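Local coordinates for protein carbamate kinase (Aeropyrum pernix, PDB 2E9Y) that probably catalyses the reversible transfer of a phosphoryl group between ATP and carbamate, the reaction of a carbamate kinase, at residues A[53-58]-A[83-88]; A[76-81]-A[211-216]; A[115-120]-A[190-195]; A[130-135]-A[162-167]; A[236-241]-A[273-278]. All coordinates share one frame; numbering follows the deposited sequence.

Interaction 1: residues A[53-58]-A[83-88]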
# COMPACT_ATOMS: atom_id res chain seq x y z
N HIS A 53 9.85 -7.97 -4.92
CA HIS A 53 9.06 -8.77 -5.86
C HIS A 53 8.63 -7.94 -7.06
O HIS A 53 8.73 -6.71 -7.03
CB HIS A 53 7.81 -9.29 -5.15
CG HIS A 53 6.91 -8.20 -4.63
ND1 HIS A 53 6.00 -7.53 -5.43
CD2 HIS A 53 6.80 -7.66 -3.40
CE1 HIS A 53 5.36 -6.64 -4.70
NE2 HIS A 53 5.82 -6.69 -3.46
N GLY A 54 8.16 -8.61 -8.10
CA GLY A 54 7.70 -7.91 -9.29
C GLY A 54 6.21 -7.62 -9.15
O GLY A 54 5.61 -7.95 -8.12
N ASN A 55 5.60 -7.03 -10.17
CA ASN A 55 4.17 -6.72 -10.11
C ASN A 55 3.55 -6.66 -11.50
O ASN A 55 2.49 -6.06 -11.69
CB ASN A 55 3.96 -5.36 -9.41
CG ASN A 55 4.42 -4.20 -10.27
OD1 ASN A 55 5.14 -4.39 -11.26
ND2 ASN A 55 4.01 -2.99 -9.90
N GLY A 56 4.20 -7.30 -12.47
CA GLY A 56 3.70 -7.27 -13.84
C GLY A 56 2.22 -7.54 -14.07
O GLY A 56 1.48 -6.66 -14.52
N PRO A 57 1.75 -8.76 -13.78
CA PRO A 57 0.34 -9.11 -13.97
C PRO A 57 -0.59 -8.25 -13.13
O PRO A 57 -1.69 -7.89 -13.57
CB PRO A 57 0.29 -10.58 -13.56
CG PRO A 57 1.68 -11.07 -13.83
CD PRO A 57 2.53 -9.94 -13.34
N GLN A 58 -0.15 -7.94 -11.91
CA GLN A 58 -0.95 -7.15 -10.99
C GLN A 58 -1.17 -5.70 -11.42
O GLN A 58 -2.30 -5.21 -11.41
CB GLN A 58 -0.32 -7.18 -9.59
CG GLN A 58 -0.29 -8.58 -8.96
CD GLN A 58 0.83 -9.46 -9.50
OE1 GLN A 58 1.79 -8.97 -10.10
NE2 GLN A 58 0.71 -10.77 -9.29
N ALA A 83 1.88 1.70 -6.56
CA ALA A 83 1.80 1.78 -5.10
C ALA A 83 0.77 0.78 -4.59
O ALA A 83 0.99 0.07 -3.60
CB ALA A 83 1.43 3.19 -4.65
N MET A 84 -0.37 0.72 -5.28
CA MET A 84 -1.42 -0.22 -4.92
C MET A 84 -0.90 -1.65 -4.90
O MET A 84 -1.18 -2.44 -4.01
CB MET A 84 -2.55 -0.09 -5.94
CG MET A 84 -3.43 1.14 -5.69
SD MET A 84 -4.84 1.21 -6.80
CE MET A 84 -5.36 2.89 -6.43
N THR A 85 -0.11 -2.02 -5.92
CA THR A 85 0.41 -3.39 -5.98
C THR A 85 1.38 -3.68 -4.84
O THR A 85 1.54 -4.84 -4.46
CB THR A 85 1.12 -3.71 -7.34
OG1 THR A 85 2.31 -2.92 -7.49
CG2 THR A 85 0.18 -3.45 -8.51
N GLN A 86 2.03 -2.66 -4.30
CA GLN A 86 2.95 -2.90 -3.19
C GLN A 86 2.15 -3.34 -1.97
O GLN A 86 2.60 -4.21 -1.21
CB GLN A 86 3.78 -1.65 -2.86
CG GLN A 86 4.72 -1.22 -4.00
CD GLN A 86 5.68 -0.10 -3.61
OE1 GLN A 86 5.44 0.64 -2.64
NE2 GLN A 86 6.75 0.06 -4.38
N ALA A 87 0.97 -2.77 -1.77
CA ALA A 87 0.14 -3.14 -0.63
C ALA A 87 -0.56 -4.48 -0.90
O ALA A 87 -0.69 -5.32 0.00
CB ALA A 87 -0.90 -2.06 -0.36
N TRP A 88 -1.01 -4.67 -2.13
CA TRP A 88 -1.70 -5.89 -2.53
C TRP A 88 -0.78 -7.10 -2.37
O TRP A 88 -1.05 -7.99 -1.56
CB TRP A 88 -2.18 -5.73 -3.99
CG TRP A 88 -2.75 -6.93 -4.69
CD1 TRP A 88 -2.99 -8.17 -4.16
CD2 TRP A 88 -3.13 -7.00 -6.07
NE1 TRP A 88 -3.49 -9.01 -5.14
CE2 TRP A 88 -3.58 -8.31 -6.32
CE3 TRP A 88 -3.12 -6.07 -7.12
CZ2 TRP A 88 -4.03 -8.72 -7.58
CZ3 TRP A 88 -3.56 -6.48 -8.37
CH2 TRP A 88 -4.01 -7.80 -8.59
O HOH W 1 5.32 -4.65 -1.44
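The side-chain stem of Gln58 lies across one face of the Trp88 indole. Its CG sits 3.9 Å from the centroid of the six-membered ring of Trp88 and only 11° off the ring normal, a CH-pi contact, while Gln58 CB comes to 3.5 Å from Trp88 CZ3. Glutamine suits the place because its two slim methylenes can lie on the ring, and the bend at chi2 then carries the amide away from it. Trp88 has CG anti to its backbone N, which swings the indole out toward helix 56-67.

Next along, Asn55 reaches Thr85 with a nearly straight bond: Asn55 ND2 donates to Thr85 OG1 over 3.0 Å at 172°, the oxygen lying in the amide plane. Thr85 OG1 is also bonded to Thr82 O one turn back, so it accepts from one side and gives to the helix on the other. The methyl Thr85 CG2 packs 3.9 Å from Gln58 CB. An alanine in place of Thr85 would probably leave the Asn55 amide without its acceptor and loosen the fit around Gln58.

His53 is fixed in rotation from both nitrogens. ND1 of His53 donates to Gly54 O over 2.8 Å, almost perfectly straight, and NE2 of His53 is 2.9 Å from a water that donates in turn to Gln86 O.

Asn55 and Gln58 also touch Ile89, and Thr85 meets Val59 and Leu62. The contact thus joins the turn after strand 48-52 and the start of helix 56-67 to helix 78-103, whose Met84 and Trp88 pack on Trp88 and Met84 of the second subunit.

Interaction 2: residues A[76-81]-A[211-216]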
# COMPACT_ATOMS: atom_id res chain seq x y z
N GLN A 76 -6.59 6.17 -12.53
CA GLN A 76 -5.46 6.51 -11.68
C GLN A 76 -4.18 6.36 -12.50
O GLN A 76 -4.10 5.49 -13.38
CB GLN A 76 -5.41 5.59 -10.46
CG GLN A 76 -6.64 5.70 -9.57
CD GLN A 76 -6.89 7.12 -9.11
OE1 GLN A 76 -5.96 7.84 -8.73
NE2 GLN A 76 -8.15 7.54 -9.12
N PRO A 77 -3.17 7.20 -12.24
CA PRO A 77 -1.92 7.10 -12.99
C PRO A 77 -1.15 5.85 -12.59
O PRO A 77 -1.38 5.29 -11.50
CB PRO A 77 -1.17 8.38 -12.62
CG PRO A 77 -1.64 8.63 -11.22
CD PRO A 77 -3.13 8.34 -11.31
N LEU A 78 -0.25 5.41 -13.46
CA LEU A 78 0.53 4.21 -13.24
C LEU A 78 1.29 4.17 -11.91
O LEU A 78 1.40 3.11 -11.30
CB LEU A 78 1.52 4.02 -14.40
CG LEU A 78 2.41 2.77 -14.41
CD1 LEU A 78 1.55 1.52 -14.35
CD2 LEU A 78 3.25 2.77 -15.68
N TYR A 79 1.80 5.30 -11.45
CA TYR A 79 2.54 5.26 -10.19
C TYR A 79 1.64 4.96 -9.01
O TYR A 79 2.09 4.39 -8.02
CB TYR A 79 3.33 6.56 -9.97
CG TYR A 79 2.51 7.83 -9.99
CD1 TYR A 79 1.84 8.27 -8.86
CD2 TYR A 79 2.45 8.61 -11.15
CE1 TYR A 79 1.13 9.47 -8.87
CE2 TYR A 79 1.74 9.80 -11.17
CZ TYR A 79 1.08 10.23 -10.02
OH TYR A 79 0.39 11.42 -10.04
N ILE A 80 0.36 5.33 -9.11
CA ILE A 80 -0.59 5.03 -8.04
C ILE A 80 -0.92 3.53 -8.14
O ILE A 80 -1.06 2.84 -7.13
CB ILE A 80 -1.89 5.87 -8.18
CG1 ILE A 80 -1.61 7.32 -7.78
CG2 ILE A 80 -2.99 5.28 -7.31
CD1 ILE A 80 -1.06 7.48 -6.38
N ALA A 81 -1.04 3.03 -9.37
CA ALA A 81 -1.32 1.62 -9.57
C ALA A 81 -0.16 0.81 -8.98
O ALA A 81 -0.37 -0.19 -8.29
CB ALA A 81 -1.47 1.31 -11.06
N GLU A 211 4.96 8.38 -14.61
CA GLU A 211 4.38 7.14 -15.12
C GLU A 211 5.45 6.37 -15.86
O GLU A 211 5.79 6.67 -17.00
CB GLU A 211 3.19 7.43 -16.04
CG GLU A 211 1.91 7.75 -15.28
CD GLU A 211 0.69 7.68 -16.16
OE1 GLU A 211 0.56 8.53 -17.07
OE2 GLU A 211 -0.14 6.77 -15.96
N ALA A 212 6.00 5.37 -15.18
CA ALA A 212 7.04 4.53 -15.73
C ALA A 212 7.16 3.32 -14.83
O ALA A 212 6.57 3.29 -13.74
CB ALA A 212 8.36 5.29 -15.77
N VAL A 213 7.91 2.32 -15.27
CA VAL A 213 8.14 1.14 -14.45
C VAL A 213 9.64 0.99 -14.30
O VAL A 213 10.41 1.49 -15.12
CB VAL A 213 7.54 -0.13 -15.08
CG1 VAL A 213 6.03 -0.01 -15.16
CG2 VAL A 213 8.14 -0.37 -16.46
N VAL A 214 10.06 0.34 -13.22
CA VAL A 214 11.48 0.12 -12.98
C VAL A 214 11.70 -1.38 -12.83
O VAL A 214 10.92 -2.04 -12.14
CB VAL A 214 11.93 0.85 -11.69
CG1 VAL A 214 13.39 0.53 -11.38
CG2 VAL A 214 11.74 2.35 -11.87
N ASP A 215 12.72 -1.91 -13.49
CA ASP A 215 13.02 -3.33 -13.42
C ASP A 215 13.26 -3.72 -11.96
O ASP A 215 14.11 -3.13 -11.28
CB ASP A 215 14.26 -3.66 -14.25
CG ASP A 215 14.55 -5.14 -14.31
OD1 ASP A 215 15.16 -5.67 -13.36
OD2 ASP A 215 14.15 -5.77 -15.31
N LYS A 216 12.52 -4.71 -11.47
CA LYS A 216 12.64 -5.11 -10.08
C LYS A 216 14.00 -5.70 -9.72
O LYS A 216 14.44 -5.61 -8.58
CB LYS A 216 11.54 -6.11 -9.71
CG LYS A 216 11.58 -7.43 -10.46
CD LYS A 216 12.39 -8.47 -9.70
CE LYS A 216 12.18 -9.86 -10.28
NZ LYS A 216 12.90 -10.89 -9.49
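The loop after strand 207-209 runs past the beginning of helix 78-103, the two backbones coming closest at Leu78 and Glu211, whose CA atoms are 5.2 Å apart. From there Glu211, its chain extended beyond CG, reaches to the first turn of the helix. Its OE2 accepts from the backbone N of Leu78 over 2.8 Å at 170°, using the anti lone pair, the one that points away from the other oxygen. Pro77, in the N-cap position, has no polar side chain to offer that turn, so a carboxylate from a distant part of the chain binds an amide there instead. Proline has no N-H of its own to satisfy, and its carbonyl O accepts from both Ile80 N and Ala81 N.

Leu78 has CG anti to the backbone N (chi1 -177°), which sends its branch along the loop. Its CD2 methyl lies against the backbone at Ala212, with Leu78 CD2 3.8 Å from Ala212 N, and makes an apolar contact of 4.0 Å between Leu78 CD2 and Val213 CG1. On the other flank Pro77 CG lies 3.4 Å above the plane of the Tyr79 ring, toward its rim, and Tyr79 CD2 is 4.3 Å from Glu211 CG. Val25 of the second subunit packs on Pro77 and Tyr79, while Leu78 also touches Val59.

The other carboxylate oxygen, Glu211 OE1, forms a salt bridge with Arg163. Set between that guanidinium and the positive end of a helix dipole, Glu211 is likely to stay ionised, and it ties the helix start to strand 161-165.

Interaction 3: residues A[115-120]-A[190-195]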
# COMPACT_ATOMS: atom_id res chain seq x y z
N SER A 115 7.62 1.95 -1.26
CA SER A 115 8.98 2.27 -1.70
C SER A 115 9.00 3.07 -3.03
O SER A 115 8.37 2.69 -4.01
CB SER A 115 9.73 0.97 -1.86
OG SER A 115 9.69 0.28 -0.62
N ARG A 116 9.73 4.20 -3.01
CA ARG A 116 9.93 4.96 -4.25
C ARG A 116 11.37 4.81 -4.75
O ARG A 116 12.29 4.63 -3.97
CB ARG A 116 9.69 6.44 -3.95
CG ARG A 116 8.24 6.81 -3.64
CD ARG A 116 8.14 8.16 -2.92
NE ARG A 116 8.90 8.09 -1.67
CZ ARG A 116 9.07 9.20 -0.92
NH1 ARG A 116 8.56 10.38 -1.28
NH2 ARG A 116 9.76 9.10 0.23
N VAL A 117 11.55 4.88 -6.07
CA VAL A 117 12.88 4.75 -6.65
C VAL A 117 13.16 5.97 -7.52
O VAL A 117 12.33 6.35 -8.35
CB VAL A 117 12.99 3.47 -7.51
CG1 VAL A 117 14.34 3.40 -8.19
CG2 VAL A 117 12.79 2.25 -6.64
N LEU A 118 14.32 6.59 -7.32
CA LEU A 118 14.71 7.77 -8.09
C LEU A 118 15.25 7.35 -9.46
O LEU A 118 16.08 6.45 -9.56
CB LEU A 118 15.79 8.56 -7.34
CG LEU A 118 16.28 9.87 -7.98
CD1 LEU A 118 15.16 10.90 -7.94
CD2 LEU A 118 17.50 10.40 -7.25
N VAL A 119 14.75 7.99 -10.52
CA VAL A 119 15.23 7.70 -11.87
C VAL A 119 15.66 9.03 -12.49
O VAL A 119 15.33 10.09 -11.96
CB VAL A 119 14.13 7.03 -12.74
CG1 VAL A 119 13.73 5.69 -12.11
CG2 VAL A 119 12.92 7.93 -12.88
N ASP A 120 16.41 8.97 -13.59
CA ASP A 120 16.90 10.19 -14.24
C ASP A 120 16.04 10.58 -15.43
O ASP A 120 15.74 9.76 -16.30
CB ASP A 120 18.35 10.00 -14.68
CG ASP A 120 19.03 11.31 -15.01
OD1 ASP A 120 18.53 12.04 -15.89
OD2 ASP A 120 20.07 11.62 -14.39
N VAL A 190 9.37 -6.67 3.63
CA VAL A 190 8.95 -6.68 2.23
C VAL A 190 9.06 -5.24 1.73
O VAL A 190 8.54 -4.32 2.35
CB VAL A 190 7.49 -7.15 2.07
CG1 VAL A 190 7.06 -7.05 0.60
CG2 VAL A 190 7.36 -8.59 2.54
N ALA A 191 9.76 -5.04 0.61
CA ALA A 191 9.91 -3.70 0.08
C ALA A 191 10.19 -3.67 -1.41
O ALA A 191 10.37 -4.71 -2.05
CB ALA A 191 11.04 -2.97 0.84
N LEU A 192 10.22 -2.46 -1.96
CA LEU A 192 10.51 -2.24 -3.36
C LEU A 192 9.62 -3.09 -4.27
O LEU A 192 10.07 -3.60 -5.29
CB LEU A 192 11.99 -2.53 -3.63
CG LEU A 192 12.73 -1.70 -4.68
CD1 LEU A 192 12.43 -0.22 -4.47
CD2 LEU A 192 14.23 -1.95 -4.58
N GLY A 193 8.34 -3.21 -3.91
CA GLY A 193 7.44 -4.00 -4.72
C GLY A 193 7.31 -3.46 -6.13
O GLY A 193 7.14 -2.26 -6.34
N GLY A 194 7.38 -4.36 -7.11
CA GLY A 194 7.23 -3.98 -8.51
C GLY A 194 8.42 -3.16 -9.03
O GLY A 194 8.39 -2.58 -10.11
N GLY A 195 9.47 -3.08 -8.20
CA GLY A 195 10.65 -2.31 -8.62
C GLY A 195 10.64 -0.89 -8.03
O GLY A 195 11.56 -0.11 -8.20
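Ser115 OG takes the backbone N-H of Leu192 over 3.1 Å at 165°. The same oxygen is bonded to Val113 O, to which the hydroxyl must give its proton, so both of its roles are filled in a buried place. A side chain this short suits the close approach of the two segments, with Ser115 CA and Leu192 CA 5.0 Å apart. An alanine in place of Ser115 would probably leave the Leu192 amide without this acceptor inside the core.

Beyond it Val117 is pressed hard against the other segment. Its CG2 is 3.3 Å from Leu192 CD1, tighter than usual van der Waals contact, and Val117 CG2 also lies 3.1 Å from Gly195 O, a buried carbonyl with no partner in the model. Leu192 has chi1 at -146°, away from a staggered position, which fits the crowding.

Strands 112-119 and 188-191 run parallel in the central sheet of the amino acid kinase fold, and here they part. After strand 188-191 the backbone leaves in a glycine-rich turn closed by Gly195 N to Leu192 O at 3.0 Å. Gly194 and Gly195 both have positive phi, and the angles of Gly195 would jam a CB against the preceding carbonyl.

Further out, Val197 of strand 197-201 bonds the backbone of Ser115 and Val117. Gln86 on helix 78-103 uses its amide to hold both Ser115 N and Gly193 O. Ile173 lies against Val117 and Leu192, and Ile179 against Ser115 and Ala191.

Interaction 4: residues A[130-135]-A[162-167]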
# COMPACT_ATOMS: atom_id res chain seq x y z
N SER A 130 9.01 1.33 -24.18
CA SER A 130 8.77 0.04 -24.83
C SER A 130 8.13 -1.02 -23.95
O SER A 130 7.92 -2.15 -24.39
CB SER A 130 10.09 -0.50 -25.38
OG SER A 130 10.99 -0.77 -24.33
N LYS A 131 7.82 -0.67 -22.71
CA LYS A 131 7.19 -1.63 -21.81
C LYS A 131 5.67 -1.52 -21.92
O LYS A 131 5.09 -0.51 -21.56
CB LYS A 131 7.63 -1.36 -20.37
CG LYS A 131 7.16 -2.43 -19.38
CD LYS A 131 7.84 -3.76 -19.66
CE LYS A 131 7.27 -4.87 -18.77
NZ LYS A 131 7.40 -4.53 -17.33
N PRO A 132 5.01 -2.58 -22.43
CA PRO A 132 3.55 -2.58 -22.58
C PRO A 132 2.89 -2.67 -21.21
O PRO A 132 3.33 -3.43 -20.35
CB PRO A 132 3.28 -3.83 -23.41
CG PRO A 132 4.58 -4.10 -24.11
CD PRO A 132 5.60 -3.78 -23.05
N VAL A 133 1.83 -1.89 -21.01
CA VAL A 133 1.09 -1.91 -19.75
C VAL A 133 -0.38 -1.65 -20.01
O VAL A 133 -0.75 -0.70 -20.69
CB VAL A 133 1.60 -0.82 -18.76
CG1 VAL A 133 0.70 -0.78 -17.54
CG2 VAL A 133 3.03 -1.14 -18.34
N GLY A 134 -1.23 -2.52 -19.47
CA GLY A 134 -2.65 -2.33 -19.64
C GLY A 134 -3.30 -3.15 -20.74
O GLY A 134 -2.70 -4.06 -21.30
N PRO A 135 -4.55 -2.80 -21.08
CA PRO A 135 -5.36 -3.46 -22.10
C PRO A 135 -5.04 -3.04 -23.52
O PRO A 135 -4.16 -2.22 -23.76
CB PRO A 135 -6.77 -3.04 -21.71
CG PRO A 135 -6.55 -1.61 -21.31
CD PRO A 135 -5.29 -1.69 -20.46
N ARG A 162 -0.99 -1.20 -27.76
CA ARG A 162 -0.64 -1.34 -26.36
C ARG A 162 0.01 -0.03 -25.94
O ARG A 162 0.79 0.55 -26.70
CB ARG A 162 0.38 -2.47 -26.14
CG ARG A 162 -0.11 -3.89 -26.38
CD ARG A 162 -1.26 -4.27 -25.45
NE ARG A 162 -0.93 -4.22 -24.02
CZ ARG A 162 -0.21 -5.13 -23.37
NH1 ARG A 162 0.29 -6.19 -24.00
NH2 ARG A 162 0.01 -4.99 -22.06
N ARG A 163 -0.32 0.46 -24.75
CA ARG A 163 0.32 1.67 -24.29
C ARG A 163 1.68 1.21 -23.80
O ARG A 163 1.76 0.18 -23.12
CB ARG A 163 -0.42 2.31 -23.12
CG ARG A 163 0.28 3.56 -22.60
CD ARG A 163 -0.15 3.97 -21.20
NE ARG A 163 0.51 5.21 -20.80
CZ ARG A 163 0.37 5.80 -19.61
NH1 ARG A 163 -0.42 5.27 -18.68
NH2 ARG A 163 1.01 6.94 -19.36
N VAL A 164 2.73 1.93 -24.15
CA VAL A 164 4.07 1.57 -23.69
C VAL A 164 4.56 2.73 -22.84
O VAL A 164 4.32 3.89 -23.15
CB VAL A 164 5.05 1.33 -24.87
CG1 VAL A 164 4.75 -0.02 -25.53
CG2 VAL A 164 4.93 2.44 -25.89
N VAL A 165 5.23 2.40 -21.74
CA VAL A 165 5.75 3.42 -20.84
C VAL A 165 7.24 3.19 -20.62
O VAL A 165 7.75 2.09 -20.87
CB VAL A 165 5.04 3.39 -19.46
CG1 VAL A 165 3.56 3.68 -19.63
CG2 VAL A 165 5.25 2.04 -18.80
N PRO A 166 7.96 4.23 -20.17
CA PRO A 166 9.40 4.15 -19.92
C PRO A 166 9.78 3.17 -18.81
O PRO A 166 9.04 2.99 -17.84
CB PRO A 166 9.77 5.58 -19.53
CG PRO A 166 8.74 6.41 -20.22
CD PRO A 166 7.48 5.61 -20.01
N SER A 167 10.95 2.56 -18.96
CA SER A 167 11.48 1.65 -17.94
C SER A 167 12.91 2.12 -17.70
O SER A 167 13.87 1.46 -18.10
CB SER A 167 11.48 0.20 -18.43
OG SER A 167 12.01 -0.65 -17.42
O HOH W 2 -1.69 -1.54 -23.21
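Two good backbone bonds join these strands. Val133 N donates to Arg163 O over 3.0 Å, approaching nearly along the C=O axis, and Val165 N donates to Lys131 O over 2.9 Å from 26° above the carbonyl plane. The return bond from Lys131 N to Val165 O is weak, at 3.3 Å. Where the chain turns away at Gly134 and Pro135, a water takes over and makes four bonds: it donates to Val133 O and Pro135 O, the latter at 2.6 Å, and accepts from Arg163 N and from Arg162 NE at 2.9 Å.

The pairing is antiparallel but strongly twisted, with 128° between the strand directions. It belongs to a small four-stranded sheet, separate from the main one, consistent with the protruding subdomain known in carbamate kinases. Pro132 pairs with Val164 in a non-hydrogen-bonded position, where its missing N-H costs nothing. Gly134 marks the corner; its phi of 98° and the ring of Pro135 leave no room for a CB.

Arg162 bends at chi2 and chi3 to fold its guanidinium back over Pro132, whose CB lies 3.6 Å above that plane, toward its rim. On the face holding Val165, Val133 CG2 meets Val165 CG2 at 3.9 Å, the two valines crossing at about a right angle. Arg163 runs extended, and Val165 CG1 lies over one face of the Arg163 guanidinium, whose NH2 makes a salt bridge with Glu211; Arg163 also has a cation-pi contact with Trp151. Leu78 of helix 78-103 packs against Val165, and Val164 leans on Val152 and Lys154 of the next strand.

Interaction 5: residues A[236-241]-A[273-278]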
# COMPACT_ATOMS: atom_id res chain seq x y z
N THR A 236 14.26 -17.15 -9.36
CA THR A 236 13.41 -17.23 -10.54
C THR A 236 12.83 -18.63 -10.70
O THR A 236 12.75 -19.39 -9.73
CB THR A 236 14.22 -16.82 -11.80
OG1 THR A 236 13.37 -16.84 -12.95
CG2 THR A 236 15.39 -17.76 -12.00
N ASP A 237 12.42 -18.98 -11.92
CA ASP A 237 11.83 -20.29 -12.16
C ASP A 237 12.76 -21.27 -12.89
O ASP A 237 12.31 -22.27 -13.45
CB ASP A 237 10.52 -20.13 -12.93
CG ASP A 237 10.72 -19.63 -14.34
OD1 ASP A 237 11.72 -18.92 -14.60
OD2 ASP A 237 9.86 -19.93 -15.20
N VAL A 238 14.06 -20.96 -12.88
CA VAL A 238 15.07 -21.81 -13.50
C VAL A 238 16.23 -21.98 -12.51
O VAL A 238 16.41 -21.15 -11.62
CB VAL A 238 15.60 -21.21 -14.82
CG1 VAL A 238 14.53 -21.29 -15.89
CG2 VAL A 238 16.03 -19.76 -14.61
N PRO A 239 17.02 -23.06 -12.65
CA PRO A 239 18.15 -23.33 -11.76
C PRO A 239 19.26 -22.28 -11.70
O PRO A 239 20.12 -22.33 -10.82
CB PRO A 239 18.65 -24.69 -12.24
CG PRO A 239 18.32 -24.67 -13.70
CD PRO A 239 16.92 -24.09 -13.70
N GLY A 240 19.24 -21.33 -12.63
CA GLY A 240 20.26 -20.29 -12.61
C GLY A 240 20.48 -19.65 -13.97
O GLY A 240 19.54 -19.45 -14.73
N VAL A 241 21.74 -19.33 -14.27
CA VAL A 241 22.08 -18.73 -15.55
C VAL A 241 22.65 -19.81 -16.46
O VAL A 241 23.41 -20.67 -16.01
CB VAL A 241 23.14 -17.62 -15.38
CG1 VAL A 241 23.42 -16.95 -16.71
CG2 VAL A 241 22.66 -16.59 -14.36
N GLY A 273 14.12 -9.77 -22.03
CA GLY A 273 12.86 -9.88 -21.32
C GLY A 273 12.82 -10.83 -20.14
O GLY A 273 11.76 -11.02 -19.55
N SER A 274 13.95 -11.43 -19.79
CA SER A 274 13.96 -12.36 -18.67
C SER A 274 15.27 -12.43 -17.88
O SER A 274 15.42 -11.77 -16.86
CB SER A 274 13.59 -13.76 -19.16
OG SER A 274 14.48 -14.21 -20.17
N MET A 275 16.21 -13.23 -18.37
CA MET A 275 17.48 -13.41 -17.68
C MET A 275 18.47 -12.27 -17.84
O MET A 275 19.35 -12.09 -17.00
CB MET A 275 18.12 -14.73 -18.11
CG MET A 275 19.33 -15.13 -17.28
SD MET A 275 18.99 -15.08 -15.52
CE MET A 275 17.95 -16.51 -15.30
N GLY A 276 18.34 -11.49 -18.91
CA GLY A 276 19.25 -10.39 -19.14
C GLY A 276 19.34 -9.42 -17.97
O GLY A 276 20.43 -9.16 -17.46
N PRO A 277 18.21 -8.84 -17.53
CA PRO A 277 18.21 -7.90 -16.41
C PRO A 277 18.75 -8.51 -15.12
O PRO A 277 19.38 -7.83 -14.32
CB PRO A 277 16.74 -7.51 -16.29
CG PRO A 277 16.27 -7.57 -17.71
CD PRO A 277 16.89 -8.86 -18.19
N LYS A 278 18.49 -9.80 -14.92
CA LYS A 278 18.95 -10.49 -13.72
C LYS A 278 20.48 -10.60 -13.72
O LYS A 278 21.13 -10.41 -12.69
CB LYS A 278 18.30 -11.87 -13.62
CG LYS A 278 16.80 -11.80 -13.34
CD LYS A 278 16.13 -13.16 -13.43
CE LYS A 278 14.69 -13.09 -12.94
NZ LYS A 278 13.93 -11.99 -13.59
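The ammonium group of Lys278 is the best-held polar atom, and one salt bridge grips it, from Lys278 NZ to OD2 of Asp217 at the start of helix 216-226. The chain runs extended to a bend at chi4 (51°), and just before the charge Lys278 CE passes 3.9 Å from Thr236 CB. The methylenes thus serve as apolar packing at the end of strand 231-236, while the charge goes elsewhere.

Met275, in the first turn of helix 275-289, carries most of the rest. Its CG is anti to the backbone N, and bends at chi2 and chi3 (73°) curl the methyl into the turn formed by 236-241. There Met275 CE lies 3.8 Å from Val238 CG2, the two side chains sliding past each other in opposite directions, and 4.4 Å from Thr236 CG2. The sulphur meets Val241, with Met275 SD 4.1 Å from Val241 CG2. A flexible, unbranched thioether suits such an irregular surface. Gly240 has phi 156°, where a CB would be jammed against the carbonyl O of the residue before, and this backbone shape by itself calls for glycine.

Val238 is further packed by Tyr245 and Trp252, Val241 by Phe270. The contact therefore joins the loop after a central strand to the first turn of a helix.

Gly240 O has no polar partner in the model, and Met275 CE comes to 3.4 Å of it. A methyl on sulphur is slightly polarised, which may soften the burial of that carbonyl, but the cohesion here is essentially apolar.

Interactions 1, 2 and 3 cluster round helix 78-103, with centres about 10 or 11 Å apart. His53 O lies 2.7 Å from Gly194 N, probably hydrogen-bonded, so the turns of interactions 1 and 3 brace each other. Interaction 4 is attached to this core through interaction 2, where Glu211 OE1 and Arg163 NH2 form a salt bridge of 2.8 Å and Val213 N lies 2.9 Å from Pro166 O, probably hydrogen-bonded. Interaction 5 stands apart, its centre about 20 Å from that of interaction 1, yet Pro277 CB reaches Asp215 OD2 at 3.3 Å. The glycine-rich turns of 53-58 and 190-195 probably lie at or near the substrate site, as in other amino acid kinases.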